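Side-chain contacts in alpha-glucosidase (Bacteroides thetaiotaomicron, PDB 5XFM), which probably hydrolyses beta-L-arabinopyranosides and alpha-galactosides, as a bifunctional calcium-containing glycoside hydrolase of family 97: residues R558-Y563 / Y567-R572; A582-A585 / P589-L592; T510-Q515 / G613-T618. The protein carries 1 engineered substitution. All blocks are in the same frame, centred on the assembly; numbering follows the deposited sequence.

Contact 1. Residues R558-Y563 / Y567-R572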
loop_
_atom_site.group_PDB
_atom_site.type_symbol
_atom_site.label_atom_id
_atom_site.label_comp_id
_atom_site.label_asym_id
_atom_site.label_seq_id
_atom_site.Cartn_x
_atom_site.Cartn_y
_atom_site.Cartn_z
ATOM N N ARG A 558 -16.474 3.523 1.214
ATOM C CA ARG A 558 -16.913 4.889 1.440
ATOM C C ARG A 558 -16.341 5.424 2.751
ATOM O O ARG A 558 -16.475 4.798 3.811
ATOM C CB ARG A 558 -18.443 4.971 1.418
ATOM C CG ARG A 558 -19.037 4.575 0.063
ATOM C CD ARG A 558 -20.060 5.573 -0.477
ATOM N NE ARG A 558 -21.367 5.483 0.167
ATOM C CZ ARG A 558 -22.399 4.799 -0.322
ATOM N NH1 ARG A 558 -22.280 4.126 -1.458
ATOM N NH2 ARG A 558 -23.555 4.783 0.328
ATOM N N PHE A 559 -15.683 6.577 2.664
ATOM C CA PHE A 559 -15.179 7.268 3.844
ATOM C C PHE A 559 -16.327 7.971 4.549
ATOM O O PHE A 559 -17.064 8.746 3.942
ATOM C CB PHE A 559 -14.077 8.260 3.460
ATOM C CG PHE A 559 -13.572 9.091 4.609
ATOM C CD1 PHE A 559 -12.832 8.508 5.629
ATOM C CD2 PHE A 559 -13.806 10.460 4.653
ATOM C CE1 PHE A 559 -12.354 9.272 6.688
ATOM C CE2 PHE A 559 -13.330 11.233 5.706
ATOM C CZ PHE A 559 -12.603 10.637 6.727
ATOM N N VAL A 560 -16.483 7.673 5.832
ATOM C CA VAL A 560 -17.577 8.219 6.622
ATOM C C VAL A 560 -17.103 9.374 7.491
ATOM O O VAL A 560 -17.682 10.458 7.463
ATOM C CB VAL A 560 -18.206 7.134 7.518
ATOM C CG1 VAL A 560 -19.417 7.684 8.248
ATOM C CG2 VAL A 560 -18.584 5.917 6.685
ATOM N N ASP A 561 -16.045 9.142 8.263
ATOM C CA ASP A 561 -15.497 10.200 9.109
ATOM C C ASP A 561 -14.101 9.831 9.575
ATOM O O ASP A 561 -13.676 8.695 9.406
ATOM C CB ASP A 561 -16.404 10.460 10.317
ATOM C CG ASP A 561 -16.083 11.771 11.015
ATOM O OD1 ASP A 561 -15.583 12.696 10.338
ATOM O OD2 ASP A 561 -16.327 11.874 12.236
ATOM N N GLY A 562 -13.379 10.790 10.149
ATOM C CA GLY A 562 -12.072 10.496 10.701
ATOM C C GLY A 562 -11.036 11.600 10.617
ATOM O O GLY A 562 -11.239 12.641 9.989
ATOM N N TYR A 563 -9.911 11.353 11.277
ATOM C CA TYR A 563 -8.738 12.211 11.212
ATOM C C TYR A 563 -7.529 11.319 11.458
ATOM O O TYR A 563 -7.521 10.521 12.413
ATOM C CB TYR A 563 -8.820 13.341 12.245
ATOM C CG TYR A 563 -7.804 14.443 12.050
ATOM C CD1 TYR A 563 -8.126 15.584 11.331
ATOM C CD2 TYR A 563 -6.527 14.346 12.582
ATOM C CE1 TYR A 563 -7.205 16.595 11.144
ATOM C CE2 TYR A 563 -5.600 15.352 12.401
ATOM C CZ TYR A 563 -5.949 16.475 11.680
ATOM O OH TYR A 563 -5.037 17.485 11.493
ATOM N N TYR A 567 -8.659 9.082 14.759
ATOM C CA TYR A 567 -9.778 8.144 14.675
ATOM C C TYR A 567 -10.147 7.888 13.229
ATOM O O TYR A 567 -9.812 8.677 12.353
ATOM C CB TYR A 567 -10.988 8.661 15.465
ATOM C CG TYR A 567 -11.737 9.817 14.838
ATOM C CD1 TYR A 567 -11.237 11.113 14.901
ATOM C CD2 TYR A 567 -12.965 9.619 14.217
ATOM C CE1 TYR A 567 -11.928 12.176 14.341
ATOM C CE2 TYR A 567 -13.666 10.672 13.663
ATOM C CZ TYR A 567 -13.140 11.949 13.722
ATOM O OH TYR A 567 -13.830 13.000 13.167
ATOM N N VAL A 568 -10.807 6.766 12.966
ATOM C CA VAL A 568 -11.194 6.478 11.588
ATOM C C VAL A 568 -12.503 5.700 11.514
ATOM O O VAL A 568 -12.740 4.766 12.285
ATOM C CB VAL A 568 -10.074 5.710 10.824
ATOM C CG1 VAL A 568 -9.781 4.373 11.462
ATOM C CG2 VAL A 568 -10.449 5.533 9.357
ATOM N N VAL A 569 -13.354 6.133 10.590
ATOM C CA VAL A 569 -14.669 5.546 10.349
ATOM C C VAL A 569 -14.908 5.349 8.858
ATOM O O VAL A 569 -15.043 6.334 8.115
ATOM C CB VAL A 569 -15.812 6.440 10.895
ATOM C CG1 VAL A 569 -17.134 5.694 10.866
ATOM C CG2 VAL A 569 -15.498 6.940 12.298
ATOM N N LEU A 570 -14.943 4.093 8.414
ATOM C CA LEU A 570 -15.209 3.820 7.001
ATOM C C LEU A 570 -16.148 2.633 6.791
ATOM O O LEU A 570 -16.213 1.717 7.615
ATOM C CB LEU A 570 -13.908 3.616 6.216
ATOM C CG LEU A 570 -12.888 2.521 6.502
ATOM C CD1 LEU A 570 -13.249 1.186 5.843
ATOM C CD2 LEU A 570 -11.542 3.007 6.010
ATOM N N ALA A 571 -16.879 2.675 5.679
ATOM C CA ALA A 571 -17.767 1.590 5.294
ATOM C C ALA A 571 -17.312 0.938 3.996
ATOM O O ALA A 571 -16.958 1.621 3.031
ATOM C CB ALA A 571 -19.193 2.093 5.159
ATOM N N ARG A 572 -17.327 -0.392 3.993
ATOM C CA ARG A 572 -16.961 -1.196 2.833
ATOM C C ARG A 572 -18.083 -2.171 2.491
ATOM O O ARG A 572 -18.687 -2.772 3.379
ATOM C CB ARG A 572 -15.657 -1.961 3.086
ATOM C CG ARG A 572 -14.406 -1.108 3.017
ATOM C CD ARG A 572 -13.139 -1.922 3.273
ATOM N NE ARG A 572 -12.012 -1.379 2.517
ATOM C CZ ARG A 572 -10.952 -0.785 3.054
ATOM N NH1 ARG A 572 -10.861 -0.633 4.364
ATOM N NH2 ARG A 572 -9.989 -0.322 2.272
#

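Contact 2. Residues A582-A585 / P589-L592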
loop_
_atom_site.group_PDB
_atom_site.type_symbol
_atom_site.label_atom_id
_atom_site.label_comp_id
_atom_site.label_asym_id
_atom_site.label_seq_id
_atom_site.Cartn_x
_atom_site.Cartn_y
_atom_site.Cartn_z
ATOM N N ALA A 582 -15.212 1.421 12.787
ATOM C CA ALA A 582 -14.626 2.634 13.343
ATOM C C ALA A 582 -13.735 2.316 14.525
ATOM O O ALA A 582 -14.044 1.421 15.310
ATOM C CB ALA A 582 -15.717 3.617 13.750
ATOM N N VAL A 583 -12.612 3.023 14.641
ATOM C CA VAL A 583 -11.794 2.927 15.852
ATOM C C VAL A 583 -11.303 4.292 16.325
ATOM O O VAL A 583 -11.216 5.261 15.541
ATOM C CB VAL A 583 -10.553 2.015 15.670
ATOM C CG1 VAL A 583 -10.957 0.580 15.335
ATOM C CG2 VAL A 583 -9.605 2.593 14.628
ATOM N N ASN A 584 -10.966 4.342 17.615
ATOM C CA ASN A 584 -10.550 5.581 18.271
ATOM C C ASN A 584 -9.171 5.488 18.931
ATOM O O ASN A 584 -8.967 4.703 19.862
ATOM C CB ASN A 584 -11.595 5.987 19.317
ATOM C CG ASN A 584 -11.172 7.199 20.139
ATOM O OD1 ASN A 584 -10.400 8.050 19.684
ATOM N ND2 ASN A 584 -11.682 7.280 21.364
ATOM N N ALA A 585 -8.239 6.320 18.472
ATOM C CA ALA A 585 -6.895 6.347 19.043
ATOM C C ALA A 585 -6.707 7.518 20.000
ATOM O O ALA A 585 -5.606 7.734 20.509
ATOM C CB ALA A 585 -5.844 6.405 17.941
ATOM N N PRO A 589 -13.055 9.751 25.203
ATOM C CA PRO A 589 -14.119 9.069 24.464
ATOM C C PRO A 589 -14.533 9.863 23.237
ATOM O O PRO A 589 -14.472 11.093 23.233
ATOM C CB PRO A 589 -15.253 8.990 25.483
ATOM C CG PRO A 589 -14.554 8.975 26.804
ATOM C CD PRO A 589 -13.391 9.909 26.629
ATOM N N LEU A 590 -14.966 9.154 22.207
ATOM C CA LEU A 590 -15.239 9.773 20.924
ATOM C C LEU A 590 -16.717 9.697 20.600
ATOM O O LEU A 590 -17.284 8.611 20.524
ATOM C CB LEU A 590 -14.425 9.086 19.837
ATOM C CG LEU A 590 -14.392 9.732 18.459
ATOM C CD1 LEU A 590 -13.617 11.038 18.448
ATOM C CD2 LEU A 590 -13.815 8.735 17.476
ATOM N N LYS A 591 -17.336 10.856 20.402
ATOM C CA LYS A 591 -18.764 10.910 20.142
ATOM C C LYS A 591 -19.060 11.205 18.674
ATOM O O LYS A 591 -18.649 12.233 18.137
ATOM C CB LYS A 591 -19.416 11.974 21.039
ATOM C CG LYS A 591 -20.934 11.870 21.178
ATOM C CD LYS A 591 -21.434 10.469 20.869
ATOM C CE LYS A 591 -22.927 10.330 21.099
ATOM N NZ LYS A 591 -23.374 8.924 20.903
ATOM N N LEU A 592 -19.768 10.282 18.032
ATOM C CA LEU A 592 -20.081 10.387 16.613
ATOM C C LEU A 592 -21.571 10.530 16.372
ATOM O O LEU A 592 -22.380 9.766 16.915
ATOM C CB LEU A 592 -19.586 9.170 15.824
ATOM C CG LEU A 592 -18.128 8.911 15.444
ATOM C CD1 LEU A 592 -17.166 9.466 16.459
ATOM C CD2 LEU A 592 -17.916 7.417 15.257
#

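Contact 3. Residues T510-Q515 / G613-T618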
loop_
_atom_site.group_PDB
_atom_site.type_symbol
_atom_site.label_atom_id
_atom_site.label_comp_id
_atom_site.label_asym_id
_atom_site.label_seq_id
_atom_site.Cartn_x
_atom_site.Cartn_y
_atom_site.Cartn_z
ATOM N N THR A 510 -5.430 -2.628 22.851
ATOM C CA THR A 510 -6.710 -2.357 22.212
ATOM C C THR A 510 -7.730 -3.453 22.507
ATOM O O THR A 510 -7.375 -4.535 22.964
ATOM C CB THR A 510 -6.545 -2.225 20.692
ATOM O OG1 THR A 510 -5.805 -3.349 20.201
ATOM C CG2 THR A 510 -5.797 -0.948 20.345
ATOM N N THR A 511 -8.999 -3.164 22.240
ATOM C CA THR A 511 -10.077 -4.101 22.541
ATOM C C THR A 511 -10.329 -5.121 21.429
ATOM O O THR A 511 -9.843 -4.973 20.304
ATOM C CB THR A 511 -11.378 -3.353 22.835
ATOM O OG1 THR A 511 -11.817 -2.669 21.651
ATOM C CG2 THR A 511 -11.155 -2.340 23.943
ATOM N N ASP A 512 -11.096 -6.158 21.755
ATOM C CA ASP A 512 -11.436 -7.182 20.781
ATOM C C ASP A 512 -12.200 -6.575 19.611
ATOM O O ASP A 512 -11.931 -6.893 18.452
ATOM C CB ASP A 512 -12.265 -8.296 21.424
ATOM C CG ASP A 512 -11.500 -9.059 22.488
ATOM O OD1 ASP A 512 -10.302 -8.770 22.681
ATOM O OD2 ASP A 512 -12.095 -9.957 23.125
ATOM N N VAL A 513 -13.139 -5.687 19.914
ATOM C CA VAL A 513 -13.957 -5.087 18.866
ATOM C C VAL A 513 -13.096 -4.170 17.994
ATOM O O VAL A 513 -13.303 -4.091 16.784
ATOM C CB VAL A 513 -15.158 -4.315 19.451
ATOM C CG1 VAL A 513 -15.931 -3.626 18.345
ATOM C CG2 VAL A 513 -16.085 -5.276 20.174
ATOM N N PHE A 514 -12.116 -3.505 18.603
ATOM C CA PHE A 514 -11.084 -2.792 17.845
ATOM C C PHE A 514 -10.458 -3.719 16.802
ATOM O O PHE A 514 -10.359 -3.379 15.622
ATOM C CB PHE A 514 -10.004 -2.239 18.783
ATOM C CG PHE A 514 -8.879 -1.521 18.075
ATOM C CD1 PHE A 514 -7.851 -2.229 17.461
ATOM C CD2 PHE A 514 -8.833 -0.133 18.050
ATOM C CE1 PHE A 514 -6.825 -1.572 16.811
ATOM C CE2 PHE A 514 -7.801 0.533 17.404
ATOM C CZ PHE A 514 -6.798 -0.188 16.783
ATOM N N GLN A 515 -10.015 -4.883 17.260
ATOM C CA GLN A 515 -9.378 -5.867 16.392
ATOM C C GLN A 515 -10.280 -6.336 15.263
ATOM O O GLN A 515 -9.819 -6.512 14.138
ATOM C CB GLN A 515 -8.896 -7.072 17.210
ATOM C CG GLN A 515 -7.833 -6.725 18.229
ATOM C CD GLN A 515 -6.553 -6.253 17.553
ATOM O OE1 GLN A 515 -6.088 -6.864 16.588
ATOM N NE2 GLN A 515 -5.978 -5.169 18.057
ATOM N N GLY A 613 -15.290 -2.898 28.574
ATOM C CA GLY A 613 -14.353 -3.105 27.480
ATOM C C GLY A 613 -14.453 -4.454 26.789
ATOM O O GLY A 613 -13.707 -4.728 25.851
ATOM N N GLU A 614 -15.381 -5.295 27.238
ATOM C CA GLU A 614 -15.561 -6.620 26.648
ATOM C C GLU A 614 -16.440 -6.536 25.405
ATOM O O GLU A 614 -17.271 -5.638 25.295
ATOM C CB GLU A 614 -16.161 -7.582 27.675
ATOM C CG GLU A 614 -15.213 -7.935 28.804
ATOM C CD GLU A 614 -13.943 -8.594 28.304
ATOM O OE1 GLU A 614 -14.043 -9.494 27.441
ATOM O OE2 GLU A 614 -12.845 -8.214 28.764
ATOM N N PRO A 615 -16.266 -7.479 24.465
ATOM C CA PRO A 615 -17.036 -7.425 23.216
ATOM C C PRO A 615 -18.503 -7.766 23.422
ATOM O O PRO A 615 -18.811 -8.686 24.183
ATOM C CB PRO A 615 -16.362 -8.481 22.336
ATOM C CG PRO A 615 -15.676 -9.395 23.287
ATOM C CD PRO A 615 -15.292 -8.584 24.476
ATOM N N GLU A 616 -19.393 -7.022 22.772
ATOM C CA GLU A 616 -20.816 -7.322 22.853
ATOM C C GLU A 616 -21.481 -7.166 21.493
ATOM O O GLU A 616 -21.246 -6.188 20.773
ATOM C CB GLU A 616 -21.520 -6.433 23.883
ATOM C CG GLU A 616 -23.006 -6.780 24.058
ATOM C CD GLU A 616 -23.805 -5.703 24.780
ATOM O OE1 GLU A 616 -23.195 -4.729 25.275
ATOM O OE2 GLU A 616 -25.046 -5.851 24.886
ATOM N N LEU A 617 -22.290 -8.161 21.143
ATOM C CA LEU A 617 -23.087 -8.135 19.926
ATOM C C LEU A 617 -24.563 -7.901 20.229
ATOM O O LEU A 617 -25.210 -8.705 20.902
ATOM C CB LEU A 617 -22.922 -9.444 19.153
ATOM C CG LEU A 617 -23.869 -9.666 17.972
ATOM C CD1 LEU A 617 -23.591 -8.676 16.849
ATOM C CD2 LEU A 617 -23.756 -11.097 17.479
ATOM N N THR A 618 -25.090 -6.789 19.735
ATOM C CA THR A 618 -26.502 -6.472 19.893
ATOM C C THR A 618 -27.095 -6.108 18.539
ATOM O O THR A 618 -26.461 -6.310 17.502
ATOM C CB THR A 618 -26.724 -5.318 20.883
ATOM O OG1 THR A 618 -25.942 -4.188 20.482
ATOM C CG2 THR A 618 -26.309 -5.728 22.274
#

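Contact 1. Residues R558-Y563 / Y567-R572
V560 and D561 both face V569 across an antiparallel beta hairpin, which makes a classic beta bulge. V569 O takes two backbone bonds here, from V560 N (3.0 Å) and from D561 N (3.0 Å). The bulge brings V560 CB to 3.8 Å from V569 CG1, while V560 CG2 reaches the methyl of A571. This is the close-packed part of the contact, and V569 and A571 are buried.

The other tight spot lies toward the turn. Y567 holds CG between its backbone N and its carbonyl carbon (chi1 73°), which swings the ring back over the first strand. G562 CA sits over one face of that ring, 3.6 Å from its centroid, in a CH-pi contact. The backbone angles of G562 suit a glycine, and its CA also lies close to the Y567 carbonyl oxygen. At the ring edge Y567 OH donates to D561 OD2 at 2.9 Å. The hydroxyl meets this oxygen from above the carboxylate plane, and carboxylate and ring stand 73° apart.

Segment 558-563 is partly exposed throughout, and the contact is loose where the ends of R558 and Y563 lead away from it. R558 NH1 forms a salt bridge with E556. Y563 OH bonds D180 of the N-terminal region.

Strand 556-563 is an outermost strand of its sheet. F559 packs on helix 270-274, strand 577-584 pairs with the far side of 567-574, and strand 590-595 supplies L592 and L594 against V569.

Contact 2. Residues A582-A585 / P589-L592
N584 and L590 cross each other obliquely, and between them they make most of this small contact. The side chains of both start out toward the opposite segment. In N584, CG lies anti to the backbone N (chi1 175°), which extends the amide toward the leucine. L590 has the same first torsion (chi1 -170°).

The closest approach is made by the amide nitrogen: N584 ND2 lies 3.6 Å from L590 CB. The amide carbon is almost as near, with N584 CG 3.8 Å from the same L590 CB. One methyl of the leucine reaches further back along the asparagine, so that L590 CD2 is 4.0 Å from N584 CB. The leucine thus crosses the asparagine with CB against the amide and CD2 against CB and CG. P589 adds only a distant touch, its C 4.3 Å from N584 ND2.

The contacts to L590 are van der Waals; the polar atoms of the amide bond other residues. N584 OD1 accepts from the backbone N of G586, which fits an Asx turn at the end of strand 577-584. N584 ND2 donates to two carbonyl oxygens, those of E588 and I632. Three bonds therefore grip the buried amide and fix its rotation. They tie it to the 586-588 connection, which joins the two segments, and to the end of strand 627-632. The segments themselves are not paired as strands: the nearest CA atoms, those of N584 and L590, are 6.8 Å apart.

The contact joins strands of two different sheets. Strand 577-584 runs between 567-574 and 636-641, with V583 turned to helix 512-521, whereas strand 590-595 pairs with 627-632. L590 also packs on Y567 of strand 567-574.

Contact 3. Residues T510-Q515 / G613-T618
The N-terminal end of helix 512-521 meets the start of strand 615-621, where the catalytic-barrel family region touches the C-terminal one. T511 is the N-cap of the helix. Its OG1 accepts from F514 N at 3.2 Å, which closes the first turn, and also bonds D609 of the neighbouring strand. The hydroxyl is placed for this by a chi1 of 65°, between the backbone N and the carbonyl carbon. The methyl is left to face the other segment, with T511 CG2 4.0 Å from G613 O.

P615 is the main partner on the strand side. Its ring edge carries the contact with D512: P615 CG lies 3.6 Å from D512 OD2, and P615 CD 3.7 Å from the same oxygen. This is a touch between a carboxylate and ring carbons. The charge of D512 is met by R508, which forms a salt bridge with OD1. V513 comes in from the next helix position. Its CG2, anti to the carbonyl carbon, lies 3.8 Å from P615 CA and 3.9 Å from P615 CB.

Q515 of the first helical turn reaches back to T510, just before the cap: Q515 NE2 donates to T510 OG1 at 2.8 Å. E470 bonds both side chains. P540 and C543 touch both D512 and P615 at the same junction.

The whole is a capped helix N-terminus packed on an outermost strand of the C-terminal antiparallel sheet, consistent with a junction between the barrel-family region and the C-terminal region.

Overall arrangement
All three contacts reach one six-stranded antiparallel sheet in the C-terminal part of the chain, and each is partly buried. Contact 1 lies nearest the chain centre, about 18 Å between centres, and contact 3 farthest, about 27 Å. Contact 1 pairs an outermost strand mostly by backbone bonds, plus a tyrosine-aspartate bond. Contact 2 sets a buried amide of an inner strand against leucine carbons of another sheet. Contact 3, at the other outermost strand, packs proline on valine and a carboxylate, and brings in a helix from the barrel region. Contacts 1 and 2 touch through neighbouring strands, at V568 and V583. Contacts 2 and 3 meet at V583 and F514. Contacts 1 and 3 do not touch.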